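Local coordinates for protein PlyCB (Streptococcus phage C1, PDB 4F87) that forms the octameric cell-wall-binding ring of the endolysin PlyC, which degrades streptococcal peptidoglycan so that the host lyses and mature phage are released, at the interface of chains A and B. Sequence-based numbering; all coordinates share one arbitrary frame. Chains: chain A/B, PlyCB.

Contact 1: the interface of chains A and B. Residues chain A 40, 42, 44-45, 48-49; chain B 20-22, 57-59, 61-62, 66.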
ATOM      1  N   ILE A  40      24.389 -13.953  13.986  1.00 18.25           N
ATOM      2  CA  ILE A  40      23.659 -13.834  15.251  1.00 18.19           C
ATOM      3  C   ILE A  40      24.381 -14.723  16.261  1.00 20.67           C
ATOM      4  O   ILE A  40      24.615 -15.905  15.997  1.00 21.13           O
ATOM      5  CB  ILE A  40      22.177 -14.240  15.098  1.00 20.23           C
ATOM      6  CG1 ILE A  40      21.448 -13.432  13.990  1.00 21.75           C
ATOM      7  CG2 ILE A  40      21.427 -14.125  16.441  1.00 20.36           C
ATOM      8  CD1 ILE A  40      21.333 -11.983  14.168  1.00 28.18           C
ATOM      9  N   ASP A  42      23.522 -15.132  19.735  1.00 17.89           N
ATOM     10  CA  ASP A  42      22.733 -15.715  20.808  1.00 18.02           C
ATOM     11  C   ASP A  42      21.335 -16.126  20.371  1.00 18.56           C
ATOM     12  O   ASP A  42      20.654 -15.410  19.636  1.00 17.74           O
ATOM     13  CB  ASP A  42      22.604 -14.715  21.962  1.00 18.93           C
ATOM     14  CG  ASP A  42      23.921 -14.417  22.636  1.00 26.62           C
ATOM     15  OD1 ASP A  42      24.463 -15.328  23.304  1.00 29.99           O
ATOM     16  OD2 ASP A  42      24.424 -13.288  22.478  1.00 26.31           O
ATOM     17  N   GLU A  44      18.678 -15.953  22.097  1.00 16.65           N
ATOM     18  CA  GLU A  44      17.679 -14.961  22.492  1.00 15.78           C
ATOM     19  C   GLU A  44      17.354 -14.018  21.327  1.00 17.32           C
ATOM     20  O   GLU A  44      16.187 -13.688  21.104  1.00 16.50           O
ATOM     21  CB  GLU A  44      18.210 -14.161  23.673  1.00 16.70           C
ATOM     22  CG  GLU A  44      17.282 -13.017  24.048  1.00 18.33           C
ATOM     23  CD  GLU A  44      17.752 -12.170  25.205  1.00 18.18           C
ATOM     24  OE1 GLU A  44      18.973 -11.923  25.324  1.00 18.92           O
ATOM     25  OE2 GLU A  44      16.876 -11.655  25.933  1.00 18.31           O
ATOM     26  N   THR A  45      18.386 -13.599  20.577  1.00 15.57           N
ATOM     27  CA  THR A  45      18.214 -12.687  19.454  1.00 14.29           C
ATOM     28  C   THR A  45      17.468 -13.358  18.330  1.00 16.04           C
ATOM     29  O   THR A  45      16.664 -12.710  17.661  1.00 15.95           O
ATOM     30  CB  THR A  45      19.591 -12.214  19.003  1.00 15.82           C
ATOM     31  OG1 THR A  45      20.314 -11.689  20.136  1.00 16.10           O
ATOM     32  CG2 THR A  45      19.513 -11.166  17.892  1.00 16.53           C
ATOM     33  N   GLY A  48      13.905 -13.308  19.339  1.00 16.62           N
ATOM     34  CA  GLY A  48      13.397 -11.950  19.235  1.00 16.21           C
ATOM     35  C   GLY A  48      13.058 -11.575  17.802  1.00 16.83           C
ATOM     36  O   GLY A  48      11.932 -11.143  17.502  1.00 16.87           O
ATOM     37  N   PHE A  49      14.012 -11.815  16.866  1.00 15.88           N
ATOM     38  CA  PHE A  49      13.701 -11.472  15.475  1.00 15.38           C
ATOM     39  C   PHE A  49      12.653 -12.382  14.856  1.00 16.43           C
ATOM     40  O   PHE A  49      11.949 -11.923  13.954  1.00 16.83           O
ATOM     41  CB  PHE A  49      14.986 -11.434  14.627  1.00 16.60           C
ATOM     42  CG  PHE A  49      15.634 -10.074  14.774  1.00 17.37           C
ATOM     43  CD1 PHE A  49      15.214  -8.995  13.999  1.00 19.24           C
ATOM     44  CD2 PHE A  49      16.566  -9.838  15.772  1.00 19.26           C
ATOM     45  CE1 PHE A  49      15.754  -7.718  14.174  1.00 20.59           C
ATOM     46  CE2 PHE A  49      17.114  -8.566  15.946  1.00 21.26           C
ATOM     47  CZ  PHE A  49      16.692  -7.505  15.157  1.00 20.58           C
TER
ATOM     48  N   HIS B  20      15.338  -5.272  24.270  1.00 15.04           N
ATOM     49  CA  HIS B  20      15.981  -5.466  25.567  1.00 14.42           C
ATOM     50  C   HIS B  20      16.527  -6.882  25.627  1.00 16.06           C
ATOM     51  O   HIS B  20      16.152  -7.710  24.781  1.00 15.38           O
ATOM     52  CB  HIS B  20      14.957  -5.275  26.729  1.00 15.31           C
ATOM     53  CG  HIS B  20      13.975  -6.395  26.883  1.00 16.92           C
ATOM     54  ND1 HIS B  20      12.886  -6.532  26.037  1.00 17.86           N
ATOM     55  CD2 HIS B  20      13.972  -7.429  27.757  1.00 19.25           C
ATOM     56  CE1 HIS B  20      12.248  -7.629  26.427  1.00 19.04           C
ATOM     57  NE2 HIS B  20      12.857  -8.204  27.456  1.00 19.60           N
ATOM     58  N   THR B  21      17.359  -7.176  26.628  1.00 15.28           N
ATOM     59  CA  THR B  21      17.785  -8.534  26.887  1.00 14.85           C
ATOM     60  C   THR B  21      17.310  -8.973  28.253  1.00 18.46           C
ATOM     61  O   THR B  21      17.244  -8.141  29.177  1.00 19.20           O
ATOM     62  CB  THR B  21      19.321  -8.688  26.797  1.00 16.85           C
ATOM     63  OG1 THR B  21      19.644 -10.076  27.019  1.00 17.42           O
ATOM     64  CG2 THR B  21      20.104  -7.865  27.872  1.00 17.31           C
ATOM     65  N   ASP B  22      17.004 -10.269  28.372  1.00 17.95           N
ATOM     66  CA  ASP B  22      16.699 -10.922  29.648  1.00 19.68           C
ATOM     67  C   ASP B  22      17.927 -11.665  30.187  1.00 23.47           C
ATOM     68  O   ASP B  22      17.814 -12.405  31.169  1.00 23.59           O
ATOM     69  CB  ASP B  22      15.499 -11.854  29.517  1.00 22.55           C
ATOM     70  CG  ASP B  22      14.200 -11.126  29.278  1.00 26.48           C
ATOM     71  OD1 ASP B  22      14.056  -9.975  29.771  1.00 25.51           O
ATOM     72  OD2 ASP B  22      13.306 -11.715  28.630  1.00 33.40           O
ATOM     73  N   ASN B  57      13.392  -9.250  21.886  1.00 15.77           N
ATOM     74  CA  ASN B  57      14.600  -9.500  22.660  1.00 15.61           C
ATOM     75  C   ASN B  57      15.825  -9.524  21.755  1.00 16.03           C
ATOM     76  O   ASN B  57      15.808 -10.178  20.698  1.00 16.28           O
ATOM     77  CB  ASN B  57      14.519 -10.846  23.394  1.00 17.45           C
ATOM     78  CG  ASN B  57      13.616 -10.873  24.590  1.00 21.72           C
ATOM     79  OD1 ASN B  57      14.068 -11.189  25.730  1.00 23.57           O
ATOM     80  ND2 ASN B  57      12.339 -10.654  24.383  1.00 19.15           N
ATOM     81  N   ILE B  58      16.913  -8.846  22.195  1.00 15.21           N
ATOM     82  CA  ILE B  58      18.193  -8.833  21.493  1.00 15.12           C
ATOM     83  C   ILE B  58      19.259  -8.967  22.552  1.00 17.03           C
ATOM     84  O   ILE B  58      19.311  -8.157  23.491  1.00 16.85           O
ATOM     85  CB  ILE B  58      18.405  -7.555  20.645  1.00 16.22           C
ATOM     86  CG1 ILE B  58      17.294  -7.388  19.599  1.00 16.07           C
ATOM     87  CG2 ILE B  58      19.794  -7.559  19.979  1.00 17.85           C
ATOM     88  CD1 ILE B  58      17.430  -6.122  18.717  1.00 18.74           C
ATOM     89  N   SER B  59      20.124  -9.959  22.442  1.00 15.36           N
ATOM     90  CA  SER B  59      21.183 -10.132  23.418  0.50 15.98           C
ATOM     91  C   SER B  59      22.139  -8.937  23.380  1.00 17.13           C
ATOM     92  O   SER B  59      22.307  -8.305  22.330  1.00 17.83           O
ATOM     93  CB  SER B  59      21.916 -11.427  23.103  0.50 20.23           C
ATOM     94  OG  SER B  59      22.993 -11.706  23.977  0.50 29.73           O
ATOM     95  N   SER B  61      25.317  -8.960  23.240  1.00 18.84           N
ATOM     96  CA  SER B  61      26.378  -9.211  22.262  0.50 19.61           C
ATOM     97  C   SER B  61      25.926  -9.013  20.818  1.00 22.58           C
ATOM     98  O   SER B  61      26.786  -8.884  19.942  1.00 25.66           O
ATOM     99  CB  SER B  61      26.963 -10.611  22.426  0.50 21.70           C
ATOM    100  OG  SER B  61      25.997 -11.601  22.119  0.50 26.29           O
ATOM    101  N   ASP B  62      24.601  -9.039  20.544  1.00 17.50           N
ATOM    102  CA  ASP B  62      24.108  -8.869  19.182  1.00 17.36           C
ATOM    103  C   ASP B  62      23.705  -7.439  18.853  1.00 18.15           C
ATOM    104  O   ASP B  62      23.467  -7.137  17.682  1.00 18.55           O
ATOM    105  CB  ASP B  62      22.956  -9.842  18.929  1.00 18.06           C
ATOM    106  CG  ASP B  62      23.426 -11.275  18.740  1.00 19.05           C
ATOM    107  OD1 ASP B  62      24.425 -11.483  18.030  1.00 19.99           O
ATOM    108  OD2 ASP B  62      22.745 -12.200  19.249  1.00 18.06           O
ATOM    109  N   ILE B  66      23.040  -5.452  15.042  1.00 20.64           N
ATOM    110  CA  ILE B  66      21.736  -4.888  14.685  1.00 20.32           C
ATOM    111  C   ILE B  66      21.870  -3.401  14.392  1.00 23.23           C
ATOM    112  O   ILE B  66      21.258  -2.906  13.439  1.00 23.43           O
ATOM    113  CB  ILE B  66      20.694  -5.181  15.777  1.00 22.78           C
ATOM    114  CG1 ILE B  66      20.563  -6.709  16.055  1.00 23.87           C
ATOM    115  CG2 ILE B  66      19.331  -4.508  15.478  1.00 22.65           C
ATOM    116  CD1 ILE B  66      20.253  -7.564  14.874  1.00 27.24           C
TER
HETATM  117  O   HOH W   1      27.079 -14.357  23.001  1.00 45.90           O
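In this subunit interface of the PlyCB ring, helix 43-50 of chain A and the residue leading into it meet strand 55-57, the residues after it and 3-10 helix 60-62 of chain B, with the loop after strand 16-20. The tight, polar part centres on A:Thr45, whose hydroxyl OG1, anti to the carbonyl carbon (chi1 -53°), donates to the anti lone pair of B:Asp62 OD2 at 2.6 Å and accepts the backbone N of B:Ser59 at 2.9 Å. The syn lone pair takes A:Asp42 N, so one carboxylate oxygen of chain B is gripped by two donors of chain A, one just ahead of helix 43-50 and one within it. A:Glu44 has CG anti to the backbone N (chi1 174°), stays extended beyond and crosses B:Thr21 and B:Asn57 at about right angles. Its OE1 accepts OG1 of B:Thr21 and its OE2 the backbone N of B:Asp22, both through syn lone pairs. As modelled, B:Asn57 OD1 and A:Glu44 OE2 are two acceptors 2.9 Å apart; either the amide is turned over, its NH2 donating, or the carboxyl carries a proton; the coordinates do not show which. Beyond A:Thr45 the packing turns apolar: A:Phe49 and B:Ile66 meet tip to tip, CE2 to CD1 at 3.5 Å, and B:Ile58 crosses A:Phe49 obliquely, its CD1 against the same CE2. A:Asp42 divides: OD1 turns to the looser, watered side, where water 1 links it to B:Ser61 OG, whereas OD2 takes a short 2.6 Å bond from B:Ser59 OG, 68° out of the carboxylate plane.

Contact 2: the interface of chains A and B. Residues chain A 33-34, 36, 38-39; chain B 65-66, 68-69.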
ATOM      1  N   ILE A  33      19.073  -8.118   7.350  1.00 19.83           N
ATOM      2  CA  ILE A  33      18.235  -7.090   7.975  1.00 20.53           C
ATOM      3  C   ILE A  33      18.432  -5.829   7.132  1.00 24.29           C
ATOM      4  O   ILE A  33      19.549  -5.304   7.083  1.00 23.85           O
ATOM      5  CB  ILE A  33      18.630  -6.808   9.468  1.00 23.48           C
ATOM      6  CG1 ILE A  33      18.599  -8.053  10.386  1.00 25.53           C
ATOM      7  CG2 ILE A  33      17.820  -5.608  10.069  1.00 24.57           C
ATOM      8  CD1 ILE A  33      17.296  -8.650  10.586  1.00 30.04           C
ATOM      9  N   ASN A  34      17.365  -5.369   6.454  1.00 22.55           N
ATOM     10  CA  ASN A  34      17.433  -4.170   5.621  1.00 23.46           C
ATOM     11  C   ASN A  34      18.605  -4.221   4.617  1.00 26.33           C
ATOM     12  O   ASN A  34      19.318  -3.224   4.419  1.00 28.65           O
ATOM     13  CB  ASN A  34      17.431  -2.920   6.519  1.00 25.07           C
ATOM     14  CG  ASN A  34      16.134  -2.775   7.297  1.00 27.47           C
ATOM     15  OD1 ASN A  34      15.103  -3.362   6.936  1.00 27.38           O
ATOM     16  ND2 ASN A  34      16.123  -1.941   8.331  1.00 30.68           N
ATOM     17  N   VAL A  36      21.419  -5.888   4.914  1.00 22.53           N
ATOM     18  CA  VAL A  36      22.719  -6.075   5.549  1.00 21.63           C
ATOM     19  C   VAL A  36      22.753  -7.468   6.149  1.00 22.04           C
ATOM     20  O   VAL A  36      21.899  -7.820   6.963  1.00 20.97           O
ATOM     21  CB  VAL A  36      22.994  -4.971   6.616  1.00 24.91           C
ATOM     22  CG1 VAL A  36      24.327  -5.205   7.339  1.00 25.57           C
ATOM     23  CG2 VAL A  36      22.961  -3.574   5.978  1.00 26.10           C
ATOM     24  N   ILE A  38      24.205 -10.228   8.642  1.00 19.26           N
ATOM     25  CA  ILE A  38      24.874 -10.300   9.942  1.00 19.33           C
ATOM     26  C   ILE A  38      24.849 -11.716  10.491  1.00 20.82           C
ATOM     27  O   ILE A  38      24.001 -12.537  10.125  1.00 19.75           O
ATOM     28  CB  ILE A  38      24.208  -9.321  10.962  1.00 22.28           C
ATOM     29  CG1 ILE A  38      22.720  -9.668  11.193  1.00 23.43           C
ATOM     30  CG2 ILE A  38      24.406  -7.843  10.557  1.00 23.96           C
ATOM     31  CD1 ILE A  38      22.110  -8.964  12.396  1.00 25.63           C
ATOM     32  N   GLY A  39      25.791 -11.994  11.376  1.00 19.35           N
ATOM     33  CA  GLY A  39      25.784 -13.227  12.146  1.00 18.99           C
ATOM     34  C   GLY A  39      25.045 -12.933  13.438  1.00 21.91           C
ATOM     35  O   GLY A  39      25.006 -11.766  13.897  1.00 23.00           O
TER
ATOM     36  N   ALA B  65      25.732  -5.651  15.920  1.00 21.52           N
ATOM     37  CA  ALA B  65      25.386  -6.041  14.550  1.00 22.35           C
ATOM     38  C   ALA B  65      24.034  -5.482  14.123  1.00 22.66           C
ATOM     39  O   ALA B  65      23.890  -5.045  12.975  1.00 23.62           O
ATOM     40  CB  ALA B  65      25.400  -7.550  14.402  1.00 23.39           C
ATOM     41  N   ILE B  66      23.040  -5.452  15.042  1.00 20.64           N
ATOM     42  CA  ILE B  66      21.736  -4.888  14.685  1.00 20.32           C
ATOM     43  C   ILE B  66      21.870  -3.401  14.392  1.00 23.23           C
ATOM     44  O   ILE B  66      21.258  -2.906  13.439  1.00 23.43           O
ATOM     45  CB  ILE B  66      20.694  -5.181  15.777  1.00 22.78           C
ATOM     46  CG1 ILE B  66      20.563  -6.709  16.055  1.00 23.87           C
ATOM     47  CG2 ILE B  66      19.331  -4.508  15.478  1.00 22.65           C
ATOM     48  CD1 ILE B  66      20.253  -7.564  14.874  1.00 27.24           C
ATOM     49  N   LYS B  68      24.409  -1.899  13.075  1.00 26.94           N
ATOM     50  CA  LYS B  68      25.016  -1.820  11.744  1.00 28.59           C
ATOM     51  C   LYS B  68      23.947  -2.010  10.667  1.00 33.19           C
ATOM     52  O   LYS B  68      23.915  -1.251   9.694  1.00 34.66           O
ATOM     53  CB  LYS B  68      26.127  -2.884  11.610  1.00 32.08           C
ATOM     54  CG  LYS B  68      26.902  -2.836  10.294  1.00 45.12           C
ATOM     55  N   ALA B  69      23.049  -2.998  10.856  1.00 27.19           N
ATOM     56  CA  ALA B  69      21.981  -3.274   9.889  1.00 26.98           C
ATOM     57  C   ALA B  69      20.886  -2.207   9.857  1.00 29.46           C
ATOM     58  O   ALA B  69      20.273  -2.004   8.804  1.00 31.16           O
ATOM     59  CB  ALA B  69      21.379  -4.632  10.155  1.00 27.46           C
TER
HETATM   60  O   HOH W   2      18.046   0.193   7.826  1.00 54.08           O
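B:Ala69, near the end of helix 63-70, buries the most surface in this patch, followed by A:Ile38 and A:Val36 of strand 36-40. The contact is a helix laid against strands, part of the interface between neighbouring subunits of the octamer, and its direct contacts are apolar. The small methyl of B:Ala69 lets the helix backbone come close to chain A. Its CB meets the branch point of A:Ile33, CB to CB at 3.6 Å, with A:Ile33 CG2 beside it. A:Val36 packs against the same residue through its branch point, CB lying 3.8 Å from B:Ala69 CA. Its CG1 stands anti to the backbone N (chi1 177°), and both methyls, CG1 and CG2, straddle that alpha carbon, so B:Ala69 packs into the angle made by residues of two strands.

A:Ile38 works one helical turn earlier and with a different shape. Its CG1 sits in the crowded position between the backbone N and the carbonyl carbon (chi1 61°), and the chain beyond is extended (chi2 167°). This separates its branches. CG2 lies 3.7 Å from the carbonyl O of B:Ala65, with the methyl CB slightly farther, whereas CD1 reaches B:Ile66. The two isoleucines cross at about a right angle and touch through their delta methyls, CD1 to CD1 at 3.4 Å, tighter than usual van der Waals contact.

Polar linkage comes at the rim. Water 2 lies 2.9 Å from the side-chain amide ND2 of A:Asn34, but its other leg, to the backbone O of B:Ala69, is long at 3.3 Å, so the bridge is loose. In the fold, strands 29-33 and 36-40 of chain A, joined by the short turn holding A:Asn34, form the surface on which the C-terminal helix 63-70 of chain B lies.

The centres of contact 1 and contact 2, taken over their C-alpha atoms, are about 12 Å apart, and B:Ile66 belongs to both. On chain B, helix 63-70 runs from one to the other; on chain A, strand 36-40 does the same, giving A:Ile40 to contact 1 and A:Ile38 to contact 2. Contact 1 supplies directional polar bonds that should set the register of the subunits, and contact 2 supplies apolar packing. Different elements of the two copies meet, without exact two-fold symmetry, so the same join can repeat from subunit to subunit around the eight-membered ring.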